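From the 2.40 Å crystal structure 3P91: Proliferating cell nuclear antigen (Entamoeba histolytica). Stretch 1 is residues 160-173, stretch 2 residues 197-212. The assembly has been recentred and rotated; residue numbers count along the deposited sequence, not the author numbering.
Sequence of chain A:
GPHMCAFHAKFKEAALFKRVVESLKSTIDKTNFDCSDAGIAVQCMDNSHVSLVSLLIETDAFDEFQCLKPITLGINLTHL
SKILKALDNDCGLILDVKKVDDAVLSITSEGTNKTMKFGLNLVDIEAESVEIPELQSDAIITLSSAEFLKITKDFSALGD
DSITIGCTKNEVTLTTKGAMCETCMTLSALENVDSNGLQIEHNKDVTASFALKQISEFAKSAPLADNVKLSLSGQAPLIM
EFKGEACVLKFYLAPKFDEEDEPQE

Stretch 1, residues 160-173: DDSITIGCTKNEVT
Stretch 2 197-212: GLQIEHNKDVTASFAL

Apolar side chains from strands 162-167 and 206-211 share one face of an antiparallel sheet (152° between strand directions): Ile163, Ile165 and Cys167 opposite Phe210, Ala208 and Val206, all buried. Branched Ile and Val and the Phe210 ring fill this face without a polar group to satisfy. Ile163 (chi1 t, chi2 t) sets CG2 4.2 Å from Phe210 CB and its CB 4.0 Å from Leu212 CD1; Leu212 (t, p) begins the helix after Ala211, its N-cap. Ile165 (m, t) brings CD1 4.1 Å from CD2 of Phe210 (m, chi2 -85°), while small Ala208 adds only a methyl to this face. Cys167 (t) lies with CB 4.1 Å from CG1 of Val206 (p) and SG 3.7 Å from CG2 of Ile200. Ile200 (m, t), on strand 199-202, extends CD1 to within 3.7 Å of CG2 of Val172 (t), and Leu198 CD2 is 4.3 Å from that same CG2.

Extended backbones join through paired hydrogen bonds: Ile163 N to Phe210 O and Phe210 N to Ile163 O, both 3.0 Å; Ile165 N to Ala208 O, 3.0 Å, and Ala208 N to Ile165 O, 3.2 Å; Cys167 N to Val206 O, 2.8 Å, and Val206 N to Cys167 O, 3.2 Å. Leu212 N to Asp161 O (2.8 Å) extends the ladder. Between these pairs, Thr164 faces Ser209 (CA-CA 4.3 Å) and Gly166 faces Thr207 (4.0 Å).

On the other face, partly exposed Thr164 and Ser209 (both chi1 m) satisfy each other's hydroxyls, OG1 to OG 2.8 Å, and Thr164 CG2 meets Thr207 CG2 at 3.4 Å. Gly166, lacking a side chain, has its CA 4.0 Å from Thr207 CG2.

At the polar edge, Lys169 CA sits over the His202 ring face (chi1 t, chi2 -81°), 4.0 Å from its centroid. Within stretch 2, His202 NE2 donates to Asp205 OD2 (2.6 Å), fixing that ring. A water bridges Lys169 O and Ile200 O, 3.2 Å from each.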

# COMPACT_ATOMS: atom_id res chain seq x y z
N ASP A 160 -17.13 -13.82 14.59
CA ASP A 160 -17.11 -15.18 14.08
C ASP A 160 -17.83 -15.28 12.74
O ASP A 160 -17.41 -14.68 11.76
CB ASP A 160 -17.70 -16.17 15.11
CG ASP A 160 -19.18 -15.89 15.41
OD1 ASP A 160 -19.66 -14.78 15.08
OD2 ASP A 160 -19.85 -16.77 15.99
N ASP A 161 -18.93 -16.03 12.71
CA ASP A 161 -19.62 -16.34 11.47
C ASP A 161 -20.93 -15.57 11.32
O ASP A 161 -21.48 -15.48 10.23
CB ASP A 161 -19.90 -17.84 11.37
N SER A 162 -21.44 -15.03 12.43
CA SER A 162 -22.72 -14.35 12.41
C SER A 162 -22.62 -12.88 12.78
O SER A 162 -21.69 -12.45 13.46
CB SER A 162 -23.72 -15.04 13.34
N ILE A 163 -23.59 -12.11 12.32
CA ILE A 163 -23.77 -10.75 12.79
C ILE A 163 -25.24 -10.59 13.12
O ILE A 163 -26.10 -11.02 12.37
CB ILE A 163 -23.36 -9.71 11.75
CG1 ILE A 163 -23.64 -8.30 12.28
CG2 ILE A 163 -24.08 -9.95 10.42
CD1 ILE A 163 -23.35 -7.20 11.30
N THR A 164 -25.52 -9.98 14.27
CA THR A 164 -26.90 -9.76 14.65
C THR A 164 -27.25 -8.30 14.48
O THR A 164 -26.50 -7.41 14.85
CB THR A 164 -27.15 -10.22 16.08
OG1 THR A 164 -27.07 -11.65 16.13
CG2 THR A 164 -28.53 -9.77 16.57
N ILE A 165 -28.41 -8.06 13.88
CA ILE A 165 -28.87 -6.72 13.59
C ILE A 165 -30.23 -6.55 14.21
O ILE A 165 -31.16 -7.29 13.91
CB ILE A 165 -28.97 -6.50 12.09
CG1 ILE A 165 -27.61 -6.75 11.44
CG2 ILE A 165 -29.44 -5.10 11.78
CD1 ILE A 165 -27.63 -6.67 9.96
N GLY A 166 -30.35 -5.59 15.11
CA GLY A 166 -31.59 -5.36 15.80
C GLY A 166 -32.04 -3.94 15.58
O GLY A 166 -31.21 -3.05 15.42
N CYS A 167 -33.35 -3.73 15.57
CA CYS A 167 -33.90 -2.41 15.36
C CYS A 167 -35.03 -2.11 16.34
O CYS A 167 -35.94 -2.91 16.51
CB CYS A 167 -34.42 -2.28 13.94
SG CYS A 167 -34.62 -0.57 13.41
N THR A 168 -34.94 -0.96 17.00
CA THR A 168 -36.04 -0.45 17.80
C THR A 168 -36.49 0.87 17.22
O THR A 168 -36.06 1.26 16.14
CB THR A 168 -35.64 -0.28 19.28
OG1 THR A 168 -34.74 0.83 19.42
CG2 THR A 168 -34.97 -1.54 19.78
N LYS A 169 -37.38 1.57 17.91
CA LYS A 169 -37.92 2.80 17.37
C LYS A 169 -36.83 3.84 17.09
O LYS A 169 -36.89 4.54 16.08
CB LYS A 169 -39.02 3.37 18.27
N ASN A 170 -35.82 3.93 17.96
CA ASN A 170 -34.80 4.99 17.86
C ASN A 170 -33.36 4.51 17.69
O ASN A 170 -32.46 5.33 17.53
CB ASN A 170 -34.85 5.90 19.08
CG ASN A 170 -36.17 6.61 19.23
OD1 ASN A 170 -36.67 7.24 18.29
ND2 ASN A 170 -36.76 6.50 20.41
N GLU A 171 -33.15 3.21 17.76
CA GLU A 171 -31.80 2.68 17.76
C GLU A 171 -31.65 1.41 16.95
O GLU A 171 -32.55 0.57 16.92
CB GLU A 171 -31.33 2.41 19.19
CG GLU A 171 -30.75 3.61 19.92
CD GLU A 171 -30.40 3.29 21.36
OE1 GLU A 171 -30.03 4.22 22.11
OE2 GLU A 171 -30.52 2.11 21.75
N VAL A 172 -30.50 1.28 16.32
CA VAL A 172 -30.10 0.06 15.65
C VAL A 172 -28.94 -0.54 16.42
O VAL A 172 -28.10 0.18 16.94
CB VAL A 172 -29.63 0.32 14.22
CG1 VAL A 172 -29.12 -0.97 13.60
CG2 VAL A 172 -30.75 0.91 13.39
N THR A 173 -28.89 -1.86 16.47
CA THR A 173 -27.89 -2.54 17.27
C THR A 173 -27.26 -3.65 16.45
O THR A 173 -27.95 -4.40 15.78
CB THR A 173 -28.53 -3.13 18.53
OG1 THR A 173 -29.11 -2.07 19.30
CG2 THR A 173 -27.49 -3.84 19.37
N GLY A 197 -27.53 11.52 8.17
CA GLY A 197 -27.08 10.34 8.88
C GLY A 197 -28.04 9.16 8.84
O GLY A 197 -28.54 8.79 7.77
N LEU A 198 -28.32 8.58 10.01
CA LEU A 198 -29.14 7.37 10.11
C LEU A 198 -30.65 7.62 10.15
O LEU A 198 -31.13 8.41 10.96
CB LEU A 198 -28.73 6.57 11.36
CG LEU A 198 -29.59 5.35 11.72
CD1 LEU A 198 -29.13 4.12 10.95
CD2 LEU A 198 -29.55 5.08 13.21
N GLN A 199 -31.40 6.92 9.30
CA GLN A 199 -32.86 7.03 9.29
C GLN A 199 -33.48 5.68 9.61
O GLN A 199 -33.02 4.65 9.12
CB GLN A 199 -33.36 7.48 7.92
CG GLN A 199 -32.59 8.63 7.30
CD GLN A 199 -32.82 9.95 8.01
OE1 GLN A 199 -33.87 10.16 8.63
NE2 GLN A 199 -31.84 10.85 7.92
N ILE A 200 -34.51 5.69 10.43
CA ILE A 200 -35.26 4.47 10.70
C ILE A 200 -36.74 4.66 10.39
O ILE A 200 -37.40 5.55 10.94
CB ILE A 200 -35.12 4.02 12.16
CG1 ILE A 200 -33.66 3.81 12.54
CG2 ILE A 200 -35.91 2.73 12.39
CD1 ILE A 200 -33.44 3.40 13.99
N GLU A 201 -37.25 3.83 9.48
CA GLU A 201 -38.68 3.71 9.24
C GLU A 201 -39.13 2.47 9.98
O GLU A 201 -38.84 1.35 9.57
CB GLU A 201 -38.97 3.57 7.75
N HIS A 202 -39.82 2.66 11.10
CA HIS A 202 -40.10 1.57 12.01
C HIS A 202 -41.59 1.34 12.18
O HIS A 202 -42.38 2.28 12.25
CB HIS A 202 -39.43 1.85 13.36
CG HIS A 202 -39.74 0.84 14.43
ND1 HIS A 202 -40.91 0.87 15.16
CD2 HIS A 202 -39.02 -0.19 14.92
CE1 HIS A 202 -40.90 -0.12 16.04
NE2 HIS A 202 -39.77 -0.77 15.91
N ASN A 203 -41.97 0.07 12.23
CA ASN A 203 -43.31 -0.28 12.61
C ASN A 203 -43.34 -1.48 13.57
O ASN A 203 -44.32 -1.67 14.29
CB ASN A 203 -44.19 -0.50 11.38
CG ASN A 203 -43.55 -1.42 10.37
OD1 ASN A 203 -43.03 -2.48 10.74
ND2 ASN A 203 -43.58 -1.03 9.10
N LYS A 204 -42.27 -2.27 13.59
CA LYS A 204 -42.18 -3.37 14.55
C LYS A 204 -40.74 -3.75 14.92
O LYS A 204 -39.91 -3.98 14.04
CB LYS A 204 -42.91 -4.61 14.03
CG LYS A 204 -42.84 -5.80 14.95
CD LYS A 204 -43.41 -7.04 14.29
CE LYS A 204 -44.86 -6.84 13.88
NZ LYS A 204 -45.38 -7.99 13.08
N ASP A 205 -40.45 -3.80 16.21
CA ASP A 205 -39.12 -4.20 16.68
C ASP A 205 -38.71 -5.52 16.05
O ASP A 205 -39.53 -6.42 15.89
CB ASP A 205 -39.10 -4.32 18.20
CG ASP A 205 -39.13 -2.97 18.89
OD1 ASP A 205 -38.97 -2.93 20.12
OD2 ASP A 205 -39.31 -1.95 18.19
N VAL A 206 -37.44 -5.64 15.71
CA VAL A 206 -37.01 -6.82 14.97
C VAL A 206 -35.53 -7.07 15.15
O VAL A 206 -34.72 -6.14 15.18
CB VAL A 206 -37.37 -6.67 13.48
CG1 VAL A 206 -36.92 -5.32 12.96
CG2 VAL A 206 -36.79 -7.80 12.66
N THR A 207 -35.17 -8.34 15.30
CA THR A 207 -33.78 -8.75 15.42
C THR A 207 -33.58 -10.04 14.64
O THR A 207 -34.47 -10.89 14.62
CB THR A 207 -33.38 -9.03 16.88
OG1 THR A 207 -33.88 -7.99 17.74
CG2 THR A 207 -31.86 -9.11 17.02
N ALA A 208 -32.42 -10.20 14.01
CA ALA A 208 -32.12 -11.40 13.24
C ALA A 208 -30.62 -11.56 13.04
O ALA A 208 -29.89 -10.58 13.04
CB ALA A 208 -32.84 -11.36 11.90
N SER A 209 -30.17 -12.80 12.86
CA SER A 209 -28.76 -13.09 12.60
C SER A 209 -28.53 -13.50 11.16
O SER A 209 -29.40 -14.10 10.53
CB SER A 209 -28.26 -14.20 13.52
OG SER A 209 -28.39 -13.83 14.87
N PHE A 210 -27.34 -13.18 10.65
CA PHE A 210 -27.02 -13.37 9.25
C PHE A 210 -25.59 -13.84 9.09
O PHE A 210 -24.76 -13.63 9.97
CB PHE A 210 -27.18 -12.05 8.50
CG PHE A 210 -28.58 -11.49 8.56
CD1 PHE A 210 -29.54 -11.90 7.65
CD2 PHE A 210 -28.93 -10.55 9.52
CE1 PHE A 210 -30.83 -11.40 7.69
CE2 PHE A 210 -30.22 -10.03 9.57
CZ PHE A 210 -31.17 -10.46 8.65
N ALA A 211 -25.29 -14.49 7.98
CA ALA A 211 -23.92 -14.88 7.68
C ALA A 211 -23.10 -13.61 7.53
O ALA A 211 -23.40 -12.78 6.68
CB ALA A 211 -23.87 -15.70 6.41
N LEU A 212 -22.06 -13.45 8.34
CA LEU A 212 -21.26 -12.23 8.30
C LEU A 212 -20.48 -12.12 7.00
O LEU A 212 -20.28 -11.01 6.48
CB LEU A 212 -20.34 -12.12 9.53
CG LEU A 212 -19.35 -10.95 9.62
CD1 LEU A 212 -20.03 -9.60 9.49
CD2 LEU A 212 -18.55 -11.02 10.91
O HOH W 1 -38.91 5.49 13.74